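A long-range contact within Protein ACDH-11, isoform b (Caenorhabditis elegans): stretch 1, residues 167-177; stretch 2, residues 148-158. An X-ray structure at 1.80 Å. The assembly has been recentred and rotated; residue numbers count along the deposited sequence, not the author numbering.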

# COMPACT_ATOMS: atom_id res chain seq x y z
N LEU B 167 9.33 21.92 35.12
CA LEU B 167 8.70 21.29 33.97
C LEU B 167 7.16 21.20 34.13
O LEU B 167 6.42 21.47 33.19
CB LEU B 167 9.31 19.90 33.70
CG LEU B 167 8.76 19.15 32.46
CD1 LEU B 167 8.95 19.99 31.19
CD2 LEU B 167 9.37 17.75 32.28
N ALA B 168 6.69 20.88 35.34
CA ALA B 168 5.26 20.70 35.55
C ALA B 168 4.55 22.03 35.34
O ALA B 168 3.45 22.06 34.84
CB ALA B 168 5.02 20.14 36.93
N THR B 169 5.19 23.11 35.73
CA THR B 169 4.58 24.44 35.60
C THR B 169 4.48 24.84 34.11
O THR B 169 3.42 25.26 33.64
CB THR B 169 5.35 25.47 36.45
OG1 THR B 169 5.32 25.10 37.85
CG2 THR B 169 4.82 26.86 36.23
N GLU B 170 5.57 24.67 33.38
CA GLU B 170 5.55 24.90 31.91
C GLU B 170 4.53 24.02 31.22
O GLU B 170 3.75 24.48 30.40
CB GLU B 170 6.92 24.71 31.28
CG GLU B 170 6.80 24.78 29.74
CD GLU B 170 8.12 24.67 29.01
OE1 GLU B 170 9.03 23.93 29.49
OE2 GLU B 170 8.23 25.35 27.97
N ALA B 171 4.49 22.75 31.62
CA ALA B 171 3.54 21.80 31.06
C ALA B 171 2.11 22.26 31.32
O ALA B 171 1.31 22.35 30.42
CB ALA B 171 3.77 20.38 31.60
N VAL B 172 1.80 22.60 32.53
CA VAL B 172 0.45 23.05 32.82
C VAL B 172 0.04 24.24 31.92
O VAL B 172 -1.09 24.21 31.37
CB VAL B 172 0.29 23.37 34.31
CG1 VAL B 172 -0.97 24.18 34.57
CG2 VAL B 172 0.23 22.07 35.08
N ASP B 173 0.89 25.24 31.81
CA ASP B 173 0.60 26.46 31.03
C ASP B 173 0.39 26.12 29.54
O ASP B 173 -0.55 26.57 28.95
CB ASP B 173 1.70 27.51 31.16
CG ASP B 173 1.69 28.22 32.52
OD1 ASP B 173 0.63 28.20 33.17
OD2 ASP B 173 2.72 28.80 32.92
N ARG B 174 1.22 25.25 29.00
CA ARG B 174 1.10 24.84 27.59
C ARG B 174 -0.00 23.88 27.29
O ARG B 174 -0.65 24.03 26.30
CB ARG B 174 2.42 24.28 27.13
CG ARG B 174 3.40 25.44 27.26
CD ARG B 174 4.75 25.15 26.70
NE ARG B 174 4.71 25.27 25.26
CZ ARG B 174 5.77 25.53 24.50
NH1 ARG B 174 6.96 25.68 25.04
NH2 ARG B 174 5.63 25.55 23.19
N LEU B 175 -0.22 22.91 28.16
CA LEU B 175 -1.33 22.02 28.01
C LEU B 175 -2.66 22.76 28.00
O LEU B 175 -3.59 22.32 27.29
CB LEU B 175 -1.33 20.92 29.08
CG LEU B 175 -0.10 19.99 29.11
CD1 LEU B 175 0.02 19.24 30.43
CD2 LEU B 175 -0.12 18.99 27.96
N ARG B 176 -2.79 23.83 28.79
CA ARG B 176 -4.02 24.65 28.82
C ARG B 176 -4.07 25.75 27.77
O ARG B 176 -5.03 26.50 27.72
CB ARG B 176 -4.10 25.39 30.19
CG ARG B 176 -4.24 24.51 31.37
CD ARG B 176 -4.01 25.30 32.66
NE ARG B 176 -5.01 26.35 32.81
CZ ARG B 176 -5.04 27.25 33.79
NH1 ARG B 176 -4.07 27.29 34.72
NH2 ARG B 176 -6.01 28.17 33.79
N SER B 177 -3.03 25.97 26.97
CA SER B 177 -3.04 27.13 26.09
C SER B 177 -4.02 27.07 24.96
O SER B 177 -4.25 26.01 24.34
CB SER B 177 -1.69 27.29 25.51
OG SER B 177 -1.61 28.42 24.67
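Stretch 2 148-158: MTDGAVKTLTS

Stretch 2 is helical along its whole length, from Met 148 to Ser 158, and the helix begins earlier in the chain. Its backbone carries the regular i to i+4 hydrogen bonds, from Ala 152 N to Met 148 O (2.9 Å) through to Ser 158 N to Lys 154 O (2.9 Å). Stretch 1 is helical from Leu 167 to Leu 175, again continuing a helix that starts earlier. Arg 176 and Ser 177 lie beyond it in a loop or turn.

The two helices run in roughly opposite directions. The angle between their N-to-C directions is 139°, with a signed crossing angle of -139°. Their axes approach to 9.5 Å. The register therefore runs backwards: by nearest CA atoms, Ala 168 pairs with Leu 156, Val 172 with Val 153, and Leu 175 with Thr 149. The CA atoms of Val 172 and Val 153 are 5.5 Å apart, but the two valines make their contacts with other residues. The CA-CA distance is 6.3 Å both for Ala 168 with Leu 156 and for Leu 175 with Thr 149.

No hydrogen bond links the stretches. The contact is mainly apolar packing and buries 394 Å² in total.

The CA-to-CB bond of Leu 156 points toward stretch 1, with chi1 m and chi2 t. Both Leu 156 methyls lie near Ala 168 CB, CD2 at 4.1 Å and CD1 at 4.2 Å; CD1 also reaches Ala 171 CB at 4.0 Å. Leu 156 CB also packs against Val 172 CG2 at 3.9 Å.

Val 172 CG2 further meets Thr 157 CG2 at 4.0 Å. The hydroxyl of Thr 157 is used within its own helix: OG1 donates to Val 153 O at 2.8 Å, while the methyl serves the contact.

Leu 175 has the largest area covered by the other stretch. Its CB sits 3.6 Å from Val 153 CG2, and its CD1 is 3.9 Å from Ala 152 CB. Its CD2 lies 3.7 Å from Thr 149 CG2. Thr 149 OG1 is hydrogen-bonded elsewhere in the structure, and its methyl makes the closest approach to Leu 175. Past the helix, Arg 176 adds an aliphatic contact, CG to Val 153 CG2 at 4.1 Å.

Several polar residues lie off the contact. The CA-to-CB bonds of Asp 150 and Lys 154 point away from stretch 1, as those of Thr 169 and Asp 173 do from stretch 2. Glu 170 and Arg 174 are out of reach and pair one turn apart in a salt bridge, with Arg 174 NH1 at 3.2 Å from Glu 170 OE2.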

# COMPACT_ATOMS: atom_id res chain seq x y z
N MET B 148 -5.90 12.71 27.69
CA MET B 148 -4.67 12.58 28.39
C MET B 148 -4.09 13.94 28.78
O MET B 148 -3.44 14.02 29.82
CB MET B 148 -3.66 11.79 27.61
CG MET B 148 -4.05 10.36 27.48
SD MET B 148 -2.82 9.31 26.66
CE MET B 148 -2.68 10.06 25.10
N THR B 149 -4.36 14.96 27.96
CA THR B 149 -3.88 16.31 28.21
C THR B 149 -4.63 16.87 29.44
O THR B 149 -4.01 17.43 30.35
CB THR B 149 -4.03 17.18 26.95
OG1 THR B 149 -3.20 16.61 25.88
CG2 THR B 149 -3.76 18.63 27.21
N ASP B 150 -5.93 16.68 29.47
CA ASP B 150 -6.78 17.14 30.59
C ASP B 150 -6.37 16.41 31.86
O ASP B 150 -6.16 17.01 32.89
CB ASP B 150 -8.24 16.87 30.20
CG ASP B 150 -9.29 17.52 31.11
OD1 ASP B 150 -8.90 18.08 32.15
OD2 ASP B 150 -10.53 17.42 30.80
N GLY B 151 -6.13 15.12 31.75
CA GLY B 151 -5.73 14.31 32.87
C GLY B 151 -4.37 14.70 33.42
O GLY B 151 -4.18 14.71 34.63
N ALA B 152 -3.44 15.08 32.52
CA ALA B 152 -2.16 15.57 32.91
C ALA B 152 -2.24 16.88 33.68
O ALA B 152 -1.55 17.05 34.70
CB ALA B 152 -1.25 15.80 31.67
N VAL B 153 -3.03 17.82 33.16
CA VAL B 153 -3.24 19.10 33.90
C VAL B 153 -3.77 18.85 35.31
O VAL B 153 -3.26 19.41 36.29
CB VAL B 153 -4.17 20.03 33.18
CG1 VAL B 153 -4.41 21.25 34.02
CG2 VAL B 153 -3.60 20.44 31.80
N LYS B 154 -4.80 17.99 35.42
CA LYS B 154 -5.40 17.69 36.68
C LYS B 154 -4.38 17.06 37.61
O LYS B 154 -4.34 17.37 38.80
CB LYS B 154 -6.58 16.72 36.47
CG LYS B 154 -7.30 16.34 37.76
CD LYS B 154 -8.01 17.52 38.34
CE LYS B 154 -8.74 17.04 39.61
NZ LYS B 154 -10.14 17.48 39.66
N THR B 155 -3.61 16.11 37.08
CA THR B 155 -2.63 15.43 37.89
C THR B 155 -1.58 16.39 38.41
O THR B 155 -1.28 16.44 39.61
CB THR B 155 -1.96 14.33 37.06
OG1 THR B 155 -2.93 13.36 36.70
CG2 THR B 155 -0.82 13.66 37.82
N LEU B 156 -1.02 17.19 37.52
CA LEU B 156 0.07 18.04 37.92
C LEU B 156 -0.38 19.17 38.88
O LEU B 156 0.31 19.47 39.88
CB LEU B 156 0.78 18.61 36.69
CG LEU B 156 1.45 17.59 35.77
CD1 LEU B 156 2.04 18.34 34.57
CD2 LEU B 156 2.57 16.85 36.51
N THR B 157 -1.57 19.70 38.67
CA THR B 157 -2.07 20.68 39.59
C THR B 157 -2.46 20.08 40.94
O THR B 157 -2.26 20.72 41.94
CB THR B 157 -3.18 21.55 39.02
OG1 THR B 157 -4.25 20.75 38.58
CG2 THR B 157 -2.67 22.30 37.86
N SER B 158 -2.97 18.84 40.95
CA SER B 158 -3.37 18.17 42.20
C SER B 158 -2.21 17.90 43.06
O SER B 158 -2.39 17.84 44.27
CB SER B 158 -4.07 16.85 41.96
OG SER B 158 -5.30 17.14 41.40